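Local coordinates for protein peptide synthetase NRPS type II-PCP (Streptomyces verticillus, PDB 4NEO) that is a small helical carrier protein of the peptidyl carrier protein family, whose members bear a phosphopantetheine attachment site, at residues R8-R13 / H82-L87; W25-G30 / T54-E59; L71-R74 / G78-D81. All blocks are in the same frame, centred on the assembly; numbering follows the deposited sequence. Where two conformers were deposited one is given.

Interaction 1: residues R8-R13 / H82-L87; sequences RGERTR and HVHATL
Arg-13 lies across the ring edge of His-84 and reaches past it to Leu-87. Its CG is anti to the backbone N (chi1 168°) and the chain runs straight on to NE, which carries CG and CD past the CE1 corner of the imidazole. CG meets His-84 CE1 at 3.5 Å, near the ring plane, and CD meets the same carbon at 3.4 Å. The guanidinium stands almost perpendicular to the ring, 89° between planes. NE is still beside CE1 and donates to a water at 3.2 Å; this water, in the plane of both groups, also hydrogen-bonds His-84 ND1 at 3.3 Å. This is a surface contact between the first turns of helix 7-28 and the C-terminal end of helix 76-86, in the helical bundle of the carrier-protein fold. Further out, NH1 comes to 3.6 Å from the backbone O of Leu-87, whose CB is also near. Glu-10 was modelled in two conformers, so its contacts are doubtful: in one of them OE2 lies 3.3 Å from His-84 NE2 and makes a long pairing of charges with Arg-13 NH2, well out of the guanidinium plane.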
loop_
_atom_site.group_PDB
_atom_site.type_symbol
_atom_site.label_atom_id
_atom_site.label_comp_id
_atom_site.label_asym_id
_atom_site.label_seq_id
_atom_site.Cartn_x
_atom_site.Cartn_y
_atom_site.Cartn_z
ATOM N N ARG A 8 18.262 -8.392 -7.228
ATOM C CA ARG A 8 17.389 -8.096 -8.433
ATOM C C ARG A 8 15.946 -8.723 -8.255
ATOM O O ARG A 8 14.919 -8.034 -8.354
ATOM C CB ARG A 8 18.022 -8.586 -9.757
ATOM N N GLY A 9 15.915 -10.020 -7.943
ATOM C CA GLY A 9 14.685 -10.746 -7.627
ATOM C C GLY A 9 13.867 -10.109 -6.533
ATOM O O GLY A 9 12.644 -9.942 -6.666
ATOM N N GLU A 10 14.493 -9.722 -5.433
ATOM C CA GLU A 10 13.701 -9.165 -4.342
ATOM C C GLU A 10 13.175 -7.761 -4.701
ATOM O O GLU A 10 12.073 -7.376 -4.284
ATOM C CB GLU A 10 14.479 -9.171 -3.014
ATOM C CG GLU A 10 13.540 -9.176 -1.797
ATOM C CD GLU A 10 12.992 -10.562 -1.464
ATOM O OE1 GLU A 10 13.401 -11.578 -2.080
ATOM O OE2 GLU A 10 12.141 -10.639 -0.566
ATOM N N ARG A 11 13.938 -6.995 -5.482
ATOM C CA ARG A 11 13.425 -5.718 -5.972
ATOM C C ARG A 11 12.193 -5.962 -6.897
ATOM O O ARG A 11 11.224 -5.268 -6.828
ATOM C CB ARG A 11 14.527 -5.002 -6.754
ATOM C CG ARG A 11 14.124 -3.650 -7.355
ATOM C CD ARG A 11 15.292 -2.911 -8.043
ATOM N NE ARG A 11 15.735 -3.509 -9.322
ATOM C CZ ARG A 11 16.940 -4.061 -9.560
ATOM N NH1 ARG A 11 17.210 -4.568 -10.767
ATOM N NH2 ARG A 11 17.890 -4.120 -8.619
ATOM N N THR A 12 12.276 -6.945 -7.768
ATOM C CA THR A 12 11.135 -7.304 -8.656
ATOM C C THR A 12 9.940 -7.715 -7.822
ATOM O O THR A 12 8.816 -7.200 -7.989
ATOM C CB THR A 12 11.561 -8.403 -9.611
ATOM O OG1 THR A 12 12.654 -7.897 -10.366
ATOM C CG2 THR A 12 10.431 -8.890 -10.547
ATOM N N ARG A 13 10.169 -8.596 -6.868
ATOM C CA ARG A 13 9.076 -8.976 -5.943
ATOM C C ARG A 13 8.380 -7.797 -5.280
ATOM O O ARG A 13 7.111 -7.698 -5.245
ATOM C CB ARG A 13 9.660 -9.933 -4.907
ATOM C CG ARG A 13 8.752 -10.172 -3.734
ATOM C CD ARG A 13 9.398 -11.170 -2.779
ATOM N NE ARG A 13 8.391 -11.524 -1.781
ATOM C CZ ARG A 13 8.470 -12.552 -0.934
ATOM N NH1 ARG A 13 7.444 -12.782 -0.112
ATOM N NH2 ARG A 13 9.566 -13.302 -0.883
ATOM N N HIS A 82 6.533 -2.012 4.500
ATOM C CA HIS A 82 6.093 -2.472 5.844
ATOM C C HIS A 82 5.286 -3.772 5.738
ATOM O O HIS A 82 5.188 -4.554 6.700
ATOM C CB HIS A 82 5.168 -1.406 6.464
ATOM C CG HIS A 82 5.541 -0.912 7.846
ATOM N ND1 HIS A 82 6.834 -0.644 8.241
ATOM C CD2 HIS A 82 4.751 -0.508 8.876
ATOM C CE1 HIS A 82 6.831 -0.159 9.472
ATOM N NE2 HIS A 82 5.577 -0.067 9.881
ATOM N N VAL A 83 4.597 -3.958 4.613
ATOM C CA VAL A 83 3.945 -5.229 4.323
ATOM C C VAL A 83 4.993 -6.241 3.823
ATOM O O VAL A 83 5.014 -7.324 4.294
ATOM C CB VAL A 83 2.786 -5.068 3.319
ATOM C CG1 VAL A 83 2.262 -6.406 2.872
ATOM C CG2 VAL A 83 1.686 -4.162 3.850
ATOM N N HIS A 84 5.848 -5.880 2.867
ATOM C CA HIS A 84 6.846 -6.808 2.204
ATOM C C HIS A 84 7.815 -7.429 3.160
ATOM O O HIS A 84 8.389 -8.523 2.833
ATOM C CB HIS A 84 7.612 -6.097 0.998
ATOM C CG HIS A 84 8.770 -6.879 0.388
ATOM N ND1 HIS A 84 8.610 -7.835 -0.607
ATOM C CD2 HIS A 84 10.112 -6.784 0.595
ATOM C CE1 HIS A 84 9.801 -8.309 -0.955
ATOM N NE2 HIS A 84 10.726 -7.689 -0.245
ATOM N N ALA A 85 7.977 -6.718 4.301
ATOM C CA ALA A 85 8.766 -7.114 5.481
ATOM C C ALA A 85 8.089 -8.232 6.220
ATOM O O ALA A 85 8.701 -9.278 6.490
ATOM C CB ALA A 85 8.976 -5.940 6.451
ATOM N N THR A 86 6.845 -7.988 6.595
ATOM C CA THR A 86 6.002 -8.988 7.256
ATOM C C THR A 86 6.026 -10.371 6.538
ATOM O O THR A 86 6.327 -11.429 7.118
ATOM C CB THR A 86 4.593 -8.417 7.295
ATOM O OG1 THR A 86 4.611 -7.275 8.165
ATOM C CG2 THR A 86 3.571 -9.465 7.716
ATOM N N LEU A 87 5.762 -10.325 5.243
ATOM C CA LEU A 87 5.955 -11.482 4.367
ATOM C C LEU A 87 7.451 -12.006 4.220
ATOM O O LEU A 87 7.651 -12.952 3.468
ATOM C CB LEU A 87 5.336 -11.204 2.947
ATOM C CG LEU A 87 4.091 -10.309 2.640
ATOM C CD1 LEU A 87 3.870 -10.202 1.108
ATOM C CD2 LEU A 87 2.812 -10.696 3.423
HETATM O O HOH W 1 5.931 -9.466 -1.572
#

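Interaction 2: residues W25-G30 / T54-E59; sequences WAETLG and TNRVEE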
loop_
_atom_site.group_PDB
_atom_site.type_symbol
_atom_site.label_atom_id
_atom_site.label_comp_id
_atom_site.label_asym_id
_atom_site.label_seq_id
_atom_site.Cartn_x
_atom_site.Cartn_y
_atom_site.Cartn_z
ATOM N N TRP A 25 -5.034 1.984 -3.737
ATOM C CA TRP A 25 -5.161 3.382 -3.326
ATOM C C TRP A 25 -5.889 4.233 -4.377
ATOM O O TRP A 25 -6.733 5.062 -4.062
ATOM C CB TRP A 25 -3.771 4.024 -3.082
ATOM C CG TRP A 25 -3.052 3.627 -1.828
ATOM C CD1 TRP A 25 -2.903 2.386 -1.321
ATOM C CD2 TRP A 25 -2.367 4.505 -0.933
ATOM N NE1 TRP A 25 -2.189 2.424 -0.142
ATOM C CE2 TRP A 25 -1.836 3.712 0.112
ATOM C CE3 TRP A 25 -2.158 5.878 -0.909
ATOM C CZ2 TRP A 25 -1.087 4.250 1.163
ATOM C CZ3 TRP A 25 -1.430 6.426 0.150
ATOM C CH2 TRP A 25 -0.914 5.611 1.171
ATOM N N ALA A 26 -5.494 4.094 -5.628
ATOM C CA ALA A 26 -6.038 4.928 -6.670
ATOM C C ALA A 26 -7.512 4.678 -6.811
ATOM O O ALA A 26 -8.279 5.622 -6.911
ATOM C CB ALA A 26 -5.354 4.666 -8.003
ATOM N N GLU A 27 -7.893 3.402 -6.847
ATOM C CA GLU A 27 -9.298 3.012 -6.986
ATOM C C GLU A 27 -10.074 3.514 -5.819
ATOM O O GLU A 27 -11.130 4.065 -5.996
ATOM C CB GLU A 27 -9.486 1.503 -7.017
ATOM C CG GLU A 27 -8.971 0.839 -8.276
ATOM C CD GLU A 27 -9.110 -0.673 -8.235
ATOM O OE1 GLU A 27 -10.225 -1.146 -7.859
ATOM O OE2 GLU A 27 -8.114 -1.367 -8.592
ATOM N N THR A 28 -9.545 3.343 -4.618
ATOM C CA THR A 28 -10.271 3.749 -3.437
ATOM C C THR A 28 -10.439 5.252 -3.363
ATOM O O THR A 28 -11.483 5.726 -2.933
ATOM C CB THR A 28 -9.582 3.270 -2.154
ATOM O OG1 THR A 28 -9.403 1.841 -2.220
ATOM C CG2 THR A 28 -10.431 3.687 -0.915
ATOM N N LEU A 29 -9.407 5.994 -3.764
ATOM C CA LEU A 29 -9.436 7.454 -3.663
ATOM C C LEU A 29 -10.003 8.085 -4.922
ATOM O O LEU A 29 -10.043 9.307 -5.040
ATOM C CB LEU A 29 -8.050 8.006 -3.375
ATOM C CG LEU A 29 -7.467 7.493 -2.070
ATOM C CD1 LEU A 29 -5.985 7.757 -2.069
ATOM C CD2 LEU A 29 -8.126 8.131 -0.865
ATOM N N GLY A 30 -10.470 7.242 -5.843
ATOM C CA GLY A 30 -10.988 7.665 -7.129
ATOM C C GLY A 30 -10.037 8.469 -8.010
ATOM O O GLY A 30 -10.455 9.471 -8.578
ATOM N N THR A 54 -6.932 -0.854 3.447
ATOM C CA THR A 54 -6.324 -1.898 4.252
ATOM C C THR A 54 -7.042 -3.244 4.064
ATOM O O THR A 54 -6.402 -4.295 3.886
ATOM C CB THR A 54 -6.216 -1.446 5.721
ATOM O OG1 THR A 54 -5.467 -0.194 5.748
ATOM C CG2 THR A 54 -5.535 -2.581 6.569
ATOM N N ASN A 55 -8.362 -3.242 4.128
ATOM C CA ASN A 55 -9.111 -4.452 3.862
ATOM C C ASN A 55 -8.673 -5.123 2.559
ATOM O O ASN A 55 -8.530 -6.340 2.496
ATOM C CB ASN A 55 -10.589 -4.147 3.731
ATOM C CG ASN A 55 -11.276 -3.896 5.054
ATOM O OD1 ASN A 55 -10.789 -4.217 6.134
ATOM N ND2 ASN A 55 -12.460 -3.308 4.963
ATOM N N ARG A 56 -8.492 -4.334 1.513
ATOM C CA ARG A 56 -8.138 -4.857 0.196
ATOM C C ARG A 56 -6.714 -5.313 0.108
ATOM O O ARG A 56 -6.406 -6.279 -0.571
ATOM C CB ARG A 56 -8.406 -3.781 -0.864
ATOM C CG ARG A 56 -9.912 -3.595 -1.039
ATOM C CD ARG A 56 -10.339 -3.015 -2.357
ATOM N NE ARG A 56 -9.720 -3.675 -3.506
ATOM C CZ ARG A 56 -9.515 -3.073 -4.678
ATOM N NH1 ARG A 56 -9.868 -1.797 -4.889
ATOM N NH2 ARG A 56 -8.933 -3.743 -5.646
ATOM N N VAL A 57 -5.819 -4.612 0.785
ATOM C CA VAL A 57 -4.416 -5.063 0.786
ATOM C C VAL A 57 -4.327 -6.390 1.581
ATOM O O VAL A 57 -3.601 -7.286 1.193
ATOM C CB VAL A 57 -3.446 -3.987 1.337
ATOM C CG1 VAL A 57 -2.047 -4.555 1.474
ATOM C CG2 VAL A 57 -3.414 -2.758 0.466
ATOM N N GLU A 58 -5.082 -6.531 2.676
ATOM C CA GLU A 58 -5.081 -7.758 3.416
ATOM C C GLU A 58 -5.598 -8.928 2.540
ATOM O O GLU A 58 -5.054 -10.049 2.592
ATOM C CB GLU A 58 -5.998 -7.673 4.659
ATOM C CG GLU A 58 -5.522 -6.864 5.872
ATOM C CD GLU A 58 -6.621 -6.780 6.971
ATOM O OE1 GLU A 58 -7.742 -6.323 6.654
ATOM O OE2 GLU A 58 -6.401 -7.139 8.146
ATOM N N GLU A 59 -6.674 -8.702 1.792
ATOM C CA GLU A 59 -7.175 -9.747 0.865
ATOM C C GLU A 59 -6.068 -10.018 -0.153
ATOM O O GLU A 59 -5.760 -11.149 -0.419
ATOM C CB GLU A 59 -8.476 -9.338 0.168
ATOM C CG GLU A 59 -9.718 -9.504 1.036
ATOM C CD GLU A 59 -10.801 -8.446 0.800
ATOM O OE1 GLU A 59 -10.828 -7.881 -0.321
ATOM O OE2 GLU A 59 -11.618 -8.178 1.740
HETATM O O HOH W 2 -11.297 0.197 -2.905
#
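Glu-27 and Arg-56 meet across the gap between the last turn of helix 7-28 and the first turn of helix 54-61, two members of the helical bundle that makes up the carrier-protein fold. The direct link is a salt bridge. Arg-56 NH1 donates to Glu-27 OE1 at 3.1 Å with an N-H...O angle of 149°, a somewhat bent bond. The oxygen is met from above the carboxylate plane, and it sits a little out of the guanidinium plane, so the pair is not a flat, two-pronged one; Arg-56 NH2 stays at 3.6 Å from the same Glu-27 OE1. Carboxylate and guanidinium are turned 54° against each other, and the two side chains cross at about a right angle. Glu-27 is extended beyond CG, whereas Arg-56 bends at chi3 (48°), which swings its head group toward helix 7-28.

Van der Waals contact is slight: Glu-27 CB lies at the guanidinium edge, 3.9 Å from Arg-56 NH1. Beneath the bridge the segments pack on residues outside them: Val-57 on Ile-21 and Ile-24, Arg-56 on Ile-24, Thr-28 on Ile-53.

In the backbone, Gly-30 ends helix 7-28 in a Schellman motif. Its positive phi turns the chain out of the helix, and one of two bonds back into the last turn is Gly-30 N to Glu-27 O, 3.2 Å.

Water gives a second, indirect link. It lies at the edge of the Arg-56 guanidinium, in its plane, and accepts from Arg-56 NH1 at 3.2 Å, so NH1 serves both the carboxylate and the water. The hydroxyl of Thr-28 also bonds Ile-24 O. The water oxygen donates to Thr-28 OG1 at 2.6 Å.

Interaction 3: residues L71-R74 / G78-D81; sequences LETR and GMTD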
loop_
_atom_site.group_PDB
_atom_site.type_symbol
_atom_site.label_atom_id
_atom_site.label_comp_id
_atom_site.label_asym_id
_atom_site.label_seq_id
_atom_site.Cartn_x
_atom_site.Cartn_y
_atom_site.Cartn_z
ATOM N N LEU A 71 -1.460 4.023 8.240
ATOM C CA LEU A 71 -1.542 5.337 8.859
ATOM C C LEU A 71 -0.224 5.779 9.451
ATOM O O LEU A 71 -0.054 6.957 9.694
ATOM C CB LEU A 71 -2.642 5.416 9.920
ATOM C CG LEU A 71 -4.077 5.285 9.366
ATOM C CD1 LEU A 71 -5.083 5.267 10.528
ATOM C CD2 LEU A 71 -4.363 6.434 8.406
ATOM N N GLU A 72 0.713 4.859 9.642
ATOM C CA GLU A 72 2.042 5.229 10.167
ATOM C C GLU A 72 3.110 5.307 9.063
ATOM O O GLU A 72 4.165 5.908 9.251
ATOM C CB GLU A 72 2.472 4.259 11.284
ATOM C CG GLU A 72 1.629 4.499 12.529
ATOM C CD GLU A 72 1.961 3.546 13.673
ATOM O OE1 GLU A 72 2.878 2.711 13.508
ATOM O OE2 GLU A 72 1.273 3.646 14.716
ATOM N N THR A 73 2.838 4.717 7.903
ATOM C CA THR A 73 3.780 4.826 6.796
ATOM C C THR A 73 3.349 5.939 5.829
ATOM O O THR A 73 4.176 6.676 5.366
ATOM C CB THR A 73 3.922 3.537 6.037
ATOM O OG1 THR A 73 2.645 3.170 5.470
ATOM C CG2 THR A 73 4.492 2.471 6.914
ATOM N N ARG A 74 2.042 6.011 5.550
ATOM C CA ARG A 74 1.380 7.092 4.832
ATOM C C ARG A 74 1.683 7.213 3.338
ATOM O O ARG A 74 1.139 8.105 2.711
ATOM C CB ARG A 74 1.661 8.449 5.490
ATOM C CG ARG A 74 1.589 8.443 7.000
ATOM C CD ARG A 74 0.984 9.689 7.547
ATOM N NE ARG A 74 -0.440 9.508 7.876
ATOM C CZ ARG A 74 -1.437 10.279 7.433
ATOM N NH1 ARG A 74 -1.187 11.277 6.577
ATOM N NH2 ARG A 74 -2.698 10.056 7.839
ATOM N N GLY A 78 5.987 3.168 1.328
ATOM C CA GLY A 78 6.181 2.924 2.750
ATOM C C GLY A 78 5.361 1.731 3.185
ATOM O O GLY A 78 5.879 0.837 3.823
HETATM N N MSE A 79 4.090 1.707 2.787
HETATM C CA MSE A 79 3.192 0.624 3.140
HETATM C C MSE A 79 3.663 -0.659 2.554
HETATM O O MSE A 79 3.631 -1.711 3.219
HETATM C CB MSE A 79 1.764 0.954 2.751
HETATM C CG MSE A 79 0.780 -0.169 3.121
HETATM SE SE MSE A 79 -1.067 0.464 2.715
HETATM C CE MSE A 79 -1.912 -0.949 3.726
ATOM N N THR A 80 4.089 -0.599 1.297
ATOM C CA THR A 80 4.613 -1.758 0.584
ATOM C C THR A 80 5.772 -2.379 1.355
ATOM O O THR A 80 5.836 -3.598 1.579
ATOM C CB THR A 80 5.055 -1.362 -0.848
ATOM O OG1 THR A 80 3.888 -0.954 -1.571
ATOM C CG2 THR A 80 5.675 -2.554 -1.568
ATOM N N ASP A 81 6.702 -1.534 1.748
ATOM C CA ASP A 81 7.879 -1.986 2.464
ATOM C C ASP A 81 7.496 -2.597 3.782
ATOM O O ASP A 81 8.073 -3.608 4.139
ATOM C CB ASP A 81 8.895 -0.851 2.682
ATOM C CG ASP A 81 9.757 -0.575 1.412
ATOM O OD1 ASP A 81 9.502 -1.138 0.314
ATOM O OD2 ASP A 81 10.709 0.220 1.504
#
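Thr-73 OG1 is hydrogen-bonded to Val-69 O, one turn back in its own helix, and at the same time rests against the second residue of segment 78-81. It lies 3.4 Å from the backbone N of Met-79, at an angle too poor for a hydrogen bond, and 3.6 Å from Met-79 CB, so this side of the contact is one of packing. With chi1 at 61°, OG1 is wedged between the backbone N and the carbonyl carbon of Thr-73, while CG2 stands anti to the carbonyl carbon and beside the backbone N, where it meets Gly-78 O at 3.8 Å. The central atom of the fork, Thr-73 CB, presses on Gly-78 C at 3.7 Å. Gly-78 brings no side chain to this face, and the closest CA pair, Thr-73 CA and Gly-78 CA, is 5.1 Å apart. The contact lies at the short connection that leads from helix 67-73 into helix 76-86.

The turn itself begins at Arg-74, whose positive phi leads the chain out of the helix. Its side chain folds back over the end of that helix: Arg-74 NE donates to Leu-71 O at 3.2 Å, with an N-H...O angle of 150°. The oxygen lies in the guanidinium plane, whereas the donor stands above the carbonyl plane. This bond and a salt bridge from NH1 to Asp-39 probably steady the head group; the bond from NH2 to 2-(2-methoxyethoxy)ethanol, probably a crystallisation component, is weak.

Selenomethionine Met-79, extended beyond CG, carries its SE away from Thr-73 into the core, where it packs on Trp-25 of helix 7-28 and on Val-69 and Leu-70 of helix 67-73; one residue on, Thr-80 lies against Ile-21 of helix 7-28.

Overall arrangement
Interactions 1 and 2 use opposite ends of helix 7-28; their centres are 19 Å apart, on opposite sides of the chain's centre, and they do not touch. Interaction 3 borders both. Its centre is about 13 Å from that of interaction 2, and the core joins them: Trp-25 NE1 packs on Met-79 SE at 3.6 Å, Trp-25 CH2 on Arg-74 O at 3.6 Å. Interaction 1, 14 Å away between centres, shares helix 76-86 with interaction 3; His-82 CD2 packs on Thr-73 CG2 at 3.6 Å, tentatively, since His-82 has two conformers. Of the three contacts, only interaction 3 contributes to the 2-(2-methoxyethoxy)ethanol pocket, where Arg-74 joins Phe-40, Gly-45 and Ser-47.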